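Local atomic coordinates of PUA domain-containing protein (PDB entry 1Q7H), a protein that is of unknown function but, as a PUA-domain protein with a pre-PUA domain, may bind RNA and possibly act in translation initiation. Residues L56-Y61 with I117-A122; P92-M97 with G127-T132. All coordinates share one frame; numbering follows the deposited sequence.

Contact 1: residues L56-Y61 with I117-A122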
ATOM      1  N   LEU A  56       0.852   9.641  -2.012  1.00 24.31           N
ATOM      2  CA  LEU A  56       0.750   9.256  -0.617  1.00 24.44           C
ATOM      3  C   LEU A  56       0.502   7.753  -0.640  1.00 24.44           C
ATOM      4  O   LEU A  56      -0.477   7.281  -1.212  1.00 24.19           O
ATOM      5  CB  LEU A  56      -0.400   9.976   0.073  1.00 21.74           C
ATOM      6  CG  LEU A  56      -0.128  11.424   0.460  1.00 27.94           C
ATOM      7  CD1 LEU A  56      -1.404  12.048   0.965  1.00 28.91           C
ATOM      8  CD2 LEU A  56       0.955  11.476   1.529  1.00 24.76           C
ATOM      9  N   ILE A  57       1.405   7.019  -0.008  1.00 19.15           N
ATOM     10  CA  ILE A  57       1.363   5.567   0.040  1.00 19.03           C
ATOM     11  C   ILE A  57       1.148   5.049   1.458  1.00 18.42           C
ATOM     12  O   ILE A  57       1.870   5.436   2.376  1.00 18.03           O
ATOM     13  CB  ILE A  57       2.716   5.005  -0.477  1.00 24.04           C
ATOM     14  CG1 ILE A  57       2.941   5.446  -1.928  1.00 22.01           C
ATOM     15  CG2 ILE A  57       2.763   3.503  -0.343  1.00 21.24           C
ATOM     16  CD1 ILE A  57       4.329   5.119  -2.446  1.00 31.80           C
ATOM     17  N   PRO A  58       0.140   4.181   1.666  1.00 17.42           N
ATOM     18  CA  PRO A  58      -0.073   3.654   3.025  1.00 10.11           C
ATOM     19  C   PRO A  58       1.039   2.642   3.258  1.00 13.06           C
ATOM     20  O   PRO A  58       1.484   1.997   2.313  1.00 18.80           O
ATOM     21  CB  PRO A  58      -1.434   2.976   2.921  1.00 13.44           C
ATOM     22  CG  PRO A  58      -1.446   2.488   1.467  1.00 12.79           C
ATOM     23  CD  PRO A  58      -0.904   3.704   0.742  1.00 15.39           C
ATOM     24  N   SER A  59       1.511   2.509   4.490  1.00 13.95           N
ATOM     25  CA  SER A  59       2.558   1.539   4.770  1.00 15.91           C
ATOM     26  C   SER A  59       1.900   0.173   4.933  1.00 15.19           C
ATOM     27  O   SER A  59       0.686   0.081   5.089  1.00 12.20           O
ATOM     28  CB  SER A  59       3.292   1.892   6.065  1.00 11.80           C
ATOM     29  OG  SER A  59       2.499   1.569   7.188  1.00 16.94           O
ATOM     30  N   VAL A  60       2.695  -0.890   4.901  1.00 13.44           N
ATOM     31  CA  VAL A  60       2.123  -2.205   5.094  1.00 16.16           C
ATOM     32  C   VAL A  60       1.579  -2.295   6.518  1.00 15.73           C
ATOM     33  O   VAL A  60       0.673  -3.079   6.775  1.00 17.92           O
ATOM     34  CB  VAL A  60       3.146  -3.339   4.840  1.00 16.85           C
ATOM     35  CG1 VAL A  60       3.375  -3.497   3.337  1.00 13.84           C
ATOM     36  CG2 VAL A  60       4.461  -3.034   5.557  1.00 22.34           C
ATOM     37  N   TYR A  61       2.111  -1.486   7.438  1.00 15.90           N
ATOM     38  CA  TYR A  61       1.610  -1.509   8.815  1.00 14.91           C
ATOM     39  C   TYR A  61       0.209  -0.921   8.841  1.00 16.51           C
ATOM     40  O   TYR A  61      -0.672  -1.441   9.520  1.00 16.33           O
ATOM     41  CB  TYR A  61       2.503  -0.699   9.763  1.00 13.60           C
ATOM     42  CG  TYR A  61       3.954  -1.095   9.720  1.00 17.94           C
ATOM     43  CD1 TYR A  61       4.329  -2.431   9.557  1.00 13.00           C
ATOM     44  CD2 TYR A  61       4.959  -0.135   9.832  1.00 17.12           C
ATOM     45  CE1 TYR A  61       5.677  -2.800   9.502  1.00 18.47           C
ATOM     46  CE2 TYR A  61       6.302  -0.489   9.781  1.00 22.20           C
ATOM     47  CZ  TYR A  61       6.656  -1.817   9.615  1.00 24.22           C
ATOM     48  OH  TYR A  61       7.984  -2.152   9.554  1.00 20.99           O
ATOM     49  N   ILE A 117       0.816  -7.455   2.376  1.00 16.30           N
ATOM     50  CA  ILE A 117       2.261  -7.551   2.251  1.00 13.51           C
ATOM     51  C   ILE A 117       2.931  -6.492   1.387  1.00 15.98           C
ATOM     52  O   ILE A 117       4.136  -6.317   1.467  1.00 16.17           O
ATOM     53  CB  ILE A 117       2.642  -8.933   1.717  1.00 15.86           C
ATOM     54  CG1 ILE A 117       1.996  -9.146   0.342  1.00 16.06           C
ATOM     55  CG2 ILE A 117       2.198 -10.013   2.713  1.00 10.97           C
ATOM     56  CD1 ILE A 117       2.258 -10.517  -0.263  1.00 11.26           C
ATOM     57  N   ALA A 118       2.168  -5.780   0.565  1.00 11.43           N
ATOM     58  CA  ALA A 118       2.781  -4.755  -0.269  1.00 13.26           C
ATOM     59  C   ALA A 118       1.777  -3.804  -0.886  1.00 12.66           C
ATOM     60  O   ALA A 118       0.566  -4.035  -0.846  1.00 14.17           O
ATOM     61  CB  ALA A 118       3.605  -5.410  -1.386  1.00  7.45           C
ATOM     62  N   VAL A 119       2.305  -2.713  -1.433  1.00 12.89           N
ATOM     63  CA  VAL A 119       1.499  -1.733  -2.139  1.00  9.12           C
ATOM     64  C   VAL A 119       2.041  -1.773  -3.558  1.00 13.43           C
ATOM     65  O   VAL A 119       3.251  -1.871  -3.769  1.00 11.95           O
ATOM     66  CB  VAL A 119       1.663  -0.308  -1.584  1.00 10.03           C
ATOM     67  CG1 VAL A 119       0.811   0.679  -2.422  1.00  8.16           C
ATOM     68  CG2 VAL A 119       1.225  -0.272  -0.135  1.00  9.28           C
ATOM     69  N   GLY A 120       1.149  -1.734  -4.536  1.00 12.41           N
ATOM     70  CA  GLY A 120       1.600  -1.768  -5.909  1.00 10.86           C
ATOM     71  C   GLY A 120       0.862  -0.777  -6.782  1.00 19.27           C
ATOM     72  O   GLY A 120      -0.031  -0.059  -6.336  1.00 12.60           O
HETATM   73  N   MSE A 121       1.261  -0.739  -8.042  1.00 15.69           N
HETATM   74  CA  MSE A 121       0.654   0.135  -9.021  1.00 18.35           C
HETATM   75  C   MSE A 121       0.283  -0.838 -10.139  1.00 19.81           C
HETATM   76  O   MSE A 121       1.149  -1.522 -10.690  1.00 18.94           O
HETATM   77  CB  MSE A 121       1.682   1.157  -9.498  1.00 21.60           C
HETATM   78  CG  MSE A 121       1.134   2.554  -9.667  1.00 42.49           C
HETATM   79 SE   MSE A 121       0.521   3.376  -8.003  1.00 44.36          SE
HETATM   80  CE  MSE A 121      -0.576   4.763  -8.782  1.00 42.10           C
ATOM     81  N   ALA A 122      -1.003  -0.929 -10.444  1.00 15.69           N
ATOM     82  CA  ALA A 122      -1.475  -1.845 -11.472  1.00 14.81           C
ATOM     83  C   ALA A 122      -0.893  -1.562 -12.852  1.00 16.59           C
ATOM     84  O   ALA A 122      -0.803  -0.415 -13.281  1.00 15.96           O
ATOM     85  CB  ALA A 122      -3.002  -1.805 -11.535  1.00 11.34           C
TER
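The methyl CG2 of Val-119 presses on a backbone carbonyl, lying 3.3 Å from Pro-58 O, although the two segments exchange no hydrogen bond. Their touching parts run antiparallel (176°), but contact is by side chains on side chains and on backbone atoms, as edge strand 56-58 of the five-stranded sheet packs on inner strand 116-122 of the mixed sheet. Val-119 carries the centre: its CG1 is anti to the backbone N (chi1 178°) and approaches CG2 of Ile-57 at 4.0 Å, while CG2 also nears the proline ring at Pro-58 CG, 4.2 Å away. Further along, Val-60 CG1 lies 3.5 Å from Ile-117 O. There strand 116-122 carries a classic beta bulge, Ile-117 and Ala-118 both facing Val-109. Ser-59 is the N-cap of helix 60-65; its OG accepts a weak bond from Tyr-61 N and also bonds Leu-62 N and Pro-48 O. All the touching residues are buried. The contact joins the DUF1947 region to the PUA domain: Pro-58 reaches Met-19 of helix 9-20 as well as Met-106 and Phe-108 of strand 106-111, and Ile-57 and Val-60 rest on Ile-141 and His-142 of strand 136-142.

Contact 2: residues P92-M97 with G127-T132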
ATOM      1  N   PRO A  92      -0.054 -14.966 -13.053  1.00 16.35           N
ATOM      2  CA  PRO A  92      -0.203 -16.362 -12.628  1.00 14.80           C
ATOM      3  C   PRO A  92      -0.279 -16.541 -11.116  1.00 14.05           C
ATOM      4  O   PRO A  92      -0.813 -17.538 -10.623  1.00 22.75           O
ATOM      5  CB  PRO A  92       1.041 -17.036 -13.201  1.00 13.05           C
ATOM      6  CG  PRO A  92       1.371 -16.202 -14.379  1.00 17.17           C
ATOM      7  CD  PRO A  92       1.159 -14.805 -13.871  1.00 11.18           C
ATOM      8  N   GLY A  93       0.267 -15.588 -10.373  1.00 16.54           N
ATOM      9  CA  GLY A  93       0.242 -15.708  -8.924  1.00 12.78           C
ATOM     10  C   GLY A  93      -0.927 -15.010  -8.260  1.00 15.52           C
ATOM     11  O   GLY A  93      -1.011 -14.961  -7.030  1.00 16.53           O
ATOM     12  N   ILE A  94      -1.837 -14.463  -9.058  1.00 18.25           N
ATOM     13  CA  ILE A  94      -2.992 -13.774  -8.500  1.00 18.79           C
ATOM     14  C   ILE A  94      -4.187 -14.707  -8.324  1.00 19.47           C
ATOM     15  O   ILE A  94      -4.621 -15.370  -9.263  1.00 24.03           O
ATOM     16  CB  ILE A  94      -3.392 -12.566  -9.377  1.00 18.86           C
ATOM     17  CG1 ILE A  94      -2.322 -11.474  -9.252  1.00 14.28           C
ATOM     18  CG2 ILE A  94      -4.764 -12.033  -8.956  1.00 10.64           C
ATOM     19  CD1 ILE A  94      -2.583 -10.248 -10.103  1.00 14.35           C
ATOM     20  N   VAL A  95      -4.706 -14.757  -7.103  1.00 19.38           N
ATOM     21  CA  VAL A  95      -5.850 -15.595  -6.777  1.00 19.38           C
ATOM     22  C   VAL A  95      -7.167 -14.854  -7.042  1.00 19.49           C
ATOM     23  O   VAL A  95      -8.107 -15.413  -7.607  1.00 24.22           O
ATOM     24  CB  VAL A  95      -5.787 -16.020  -5.296  1.00 23.99           C
ATOM     25  CG1 VAL A  95      -6.972 -16.898  -4.949  1.00 26.11           C
ATOM     26  CG2 VAL A  95      -4.491 -16.751  -5.031  1.00 20.01           C
ATOM     27  N   SER A  96      -7.229 -13.589  -6.640  1.00 18.24           N
ATOM     28  CA  SER A  96      -8.431 -12.793  -6.848  1.00 17.61           C
ATOM     29  C   SER A  96      -8.085 -11.325  -6.716  1.00 15.21           C
ATOM     30  O   SER A  96      -7.032 -10.979  -6.203  1.00 18.77           O
ATOM     31  CB  SER A  96      -9.500 -13.162  -5.813  1.00 10.49           C
ATOM     32  OG  SER A  96      -9.037 -12.869  -4.503  1.00 20.49           O
HETATM   33  N   MSE A  97      -8.970 -10.458  -7.179  1.00 14.76           N
HETATM   34  CA  MSE A  97      -8.716  -9.036  -7.080  1.00 13.08           C
HETATM   35  C   MSE A  97      -9.997  -8.259  -7.322  1.00 17.62           C
HETATM   36  O   MSE A  97     -10.974  -8.798  -7.850  1.00 17.32           O
HETATM   37  CB  MSE A  97      -7.637  -8.623  -8.093  1.00 13.81           C
HETATM   38  CG  MSE A  97      -8.087  -8.675  -9.550  1.00 17.82           C
HETATM   39 SE   MSE A  97      -6.648  -8.618 -10.885  1.00 28.61          SE
HETATM   40  CE  MSE A  97      -5.996  -6.806 -10.656  1.00 11.98           C
ATOM     41  N   GLY A 127      -9.925  -7.077 -15.711  1.00 15.01           N
ATOM     42  CA  GLY A 127     -10.533  -7.956 -16.697  1.00 13.58           C
ATOM     43  C   GLY A 127      -9.533  -8.822 -17.446  1.00 14.49           C
ATOM     44  O   GLY A 127      -9.695 -10.038 -17.537  1.00 18.12           O
ATOM     45  N   GLU A 128      -8.502  -8.189 -17.991  1.00 15.27           N
ATOM     46  CA  GLU A 128      -7.478  -8.895 -18.748  1.00 16.74           C
ATOM     47  C   GLU A 128      -6.675  -9.845 -17.863  1.00 15.94           C
ATOM     48  O   GLU A 128      -6.327 -10.948 -18.289  1.00 16.52           O
ATOM     49  CB  GLU A 128      -6.556  -7.876 -19.439  1.00 15.09           C
ATOM     50  CG  GLU A 128      -5.347  -8.479 -20.139  1.00 19.31           C
ATOM     51  CD  GLU A 128      -4.637  -7.493 -21.070  1.00 14.55           C
ATOM     52  OE1 GLU A 128      -4.690  -6.272 -20.831  1.00 23.69           O
ATOM     53  OE2 GLU A 128      -4.013  -7.953 -22.038  1.00 32.18           O
ATOM     54  N   VAL A 129      -6.380  -9.425 -16.636  1.00 12.87           N
ATOM     55  CA  VAL A 129      -5.630 -10.285 -15.716  1.00 13.01           C
ATOM     56  C   VAL A 129      -6.367 -11.593 -15.425  1.00 14.65           C
ATOM     57  O   VAL A 129      -5.795 -12.671 -15.535  1.00 15.72           O
ATOM     58  CB  VAL A 129      -5.358  -9.586 -14.350  1.00 18.59           C
ATOM     59  CG1 VAL A 129      -4.777 -10.585 -13.342  1.00 13.12           C
ATOM     60  CG2 VAL A 129      -4.402  -8.419 -14.538  1.00 11.31           C
HETATM   61  N   MSE A 130      -7.640 -11.498 -15.056  1.00 16.19           N
HETATM   62  CA  MSE A 130      -8.400 -12.690 -14.713  1.00 13.75           C
HETATM   63  C   MSE A 130      -8.759 -13.584 -15.901  1.00 17.46           C
HETATM   64  O   MSE A 130      -8.978 -14.783 -15.736  1.00 17.80           O
HETATM   65  CB  MSE A 130      -9.663 -12.296 -13.940  1.00 18.05           C
HETATM   66  CG  MSE A 130      -9.394 -11.547 -12.619  1.00 20.28           C
HETATM   67 SE   MSE A 130      -7.979 -12.346 -11.479  1.00 32.40          SE
HETATM   68  CE  MSE A 130      -8.901 -13.949 -10.901  1.00 27.52           C
ATOM     69  N   ALA A 131      -8.804 -13.013 -17.098  1.00 14.16           N
ATOM     70  CA  ALA A 131      -9.129 -13.802 -18.279  1.00 17.12           C
ATOM     71  C   ALA A 131      -7.913 -14.493 -18.900  1.00 12.77           C
ATOM     72  O   ALA A 131      -8.045 -15.571 -19.463  1.00 13.43           O
ATOM     73  CB  ALA A 131      -9.829 -12.921 -19.333  1.00 16.36           C
ATOM     74  N   THR A 132      -6.738 -13.879 -18.797  1.00 12.70           N
ATOM     75  CA  THR A 132      -5.526 -14.453 -19.384  1.00 16.68           C
ATOM     76  C   THR A 132      -4.611 -15.121 -18.358  1.00 19.20           C
ATOM     77  O   THR A 132      -3.984 -16.147 -18.643  1.00 16.72           O
ATOM     78  CB  THR A 132      -4.676 -13.378 -20.110  1.00 16.22           C
ATOM     79  OG1 THR A 132      -4.089 -12.497 -19.135  1.00 16.13           O
ATOM     80  CG2 THR A 132      -5.546 -12.558 -21.083  1.00  9.55           C
TER
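The two selenomethionines Met-97 and Met-130 slide past each other in opposite directions, bringing Met-97 SE to 4.0 Å from Met-130 SE. Met-97 SE goes further and settles against Val-129, 3.7 Å from Val-129 CG1 and only slightly more from CB. The same valine methyl is shared with Ile-94, whose CD1 lies 3.9 Å from Val-129 CG1, the two side chains crossing at about a right angle. Ile-94 uses its other branch for the second helix residue: CG2 stands 4.1 Å from Met-130 SE. The side chain of Met-130 folds back twice, at chi2 (-46°), which places SE, and at chi3 (-70°), which places CE; that methyl ends over the strand backbone, 3.7 Å from Val-95 O. The cluster is apolar, with no hydrogen bond between the segments.

It lets helix 126-132 pack across edge strand 94-97 of the mixed sheet of the PUA fold, a beta pseudobarrel. The local axes approach to 9.7 Å at 141°, so the helix runs roughly against the strand. In the strand, Val-95 and Ser-96 both face Thr-74 in a classic beta bulge; Ile-94 and Met-97, the residues flanking that pair, both point toward the helix. Val-73 of strand 72-75 backs both of them, and Ala-91 and Met-124 border Val-129.

On the helix, the last turn is gripped at Glu-128 O, which accepts from both Thr-132 N and Thr-132 OG1, the two donors arriving from opposite faces of the carbonyl plane. The hydroxyl bond measures 2.9 Å from Thr-132 OG1 to Glu-128 O. The same OG1 is also hydrogen-bonded to Arg-134 N, tying the helix end to the chain leading into strand 136-142.

Overall arrangement
The centre of contact 1 lies about 1 Å from the centre of the chain, and that of contact 2 about 19 Å from it; the contact centres are about 19 Å apart and their nearest atoms about 6 Å, so they do not touch. Both reach the mixed sheet of the PUA domain. Contact 1 meets it through strand 116-122, contact 2 through its edge strand 94-97. Along the chain the segments alternate, 56-61, 92-97, 117-122, 127-132, and helix 126-132 is the next element after strand 116-122. Only 56-61 belongs to the N-terminal part; the other three segments lie in the PUA domain, where contact 2 packs the helix on the same sheet, at a place farther from the interdomain junction.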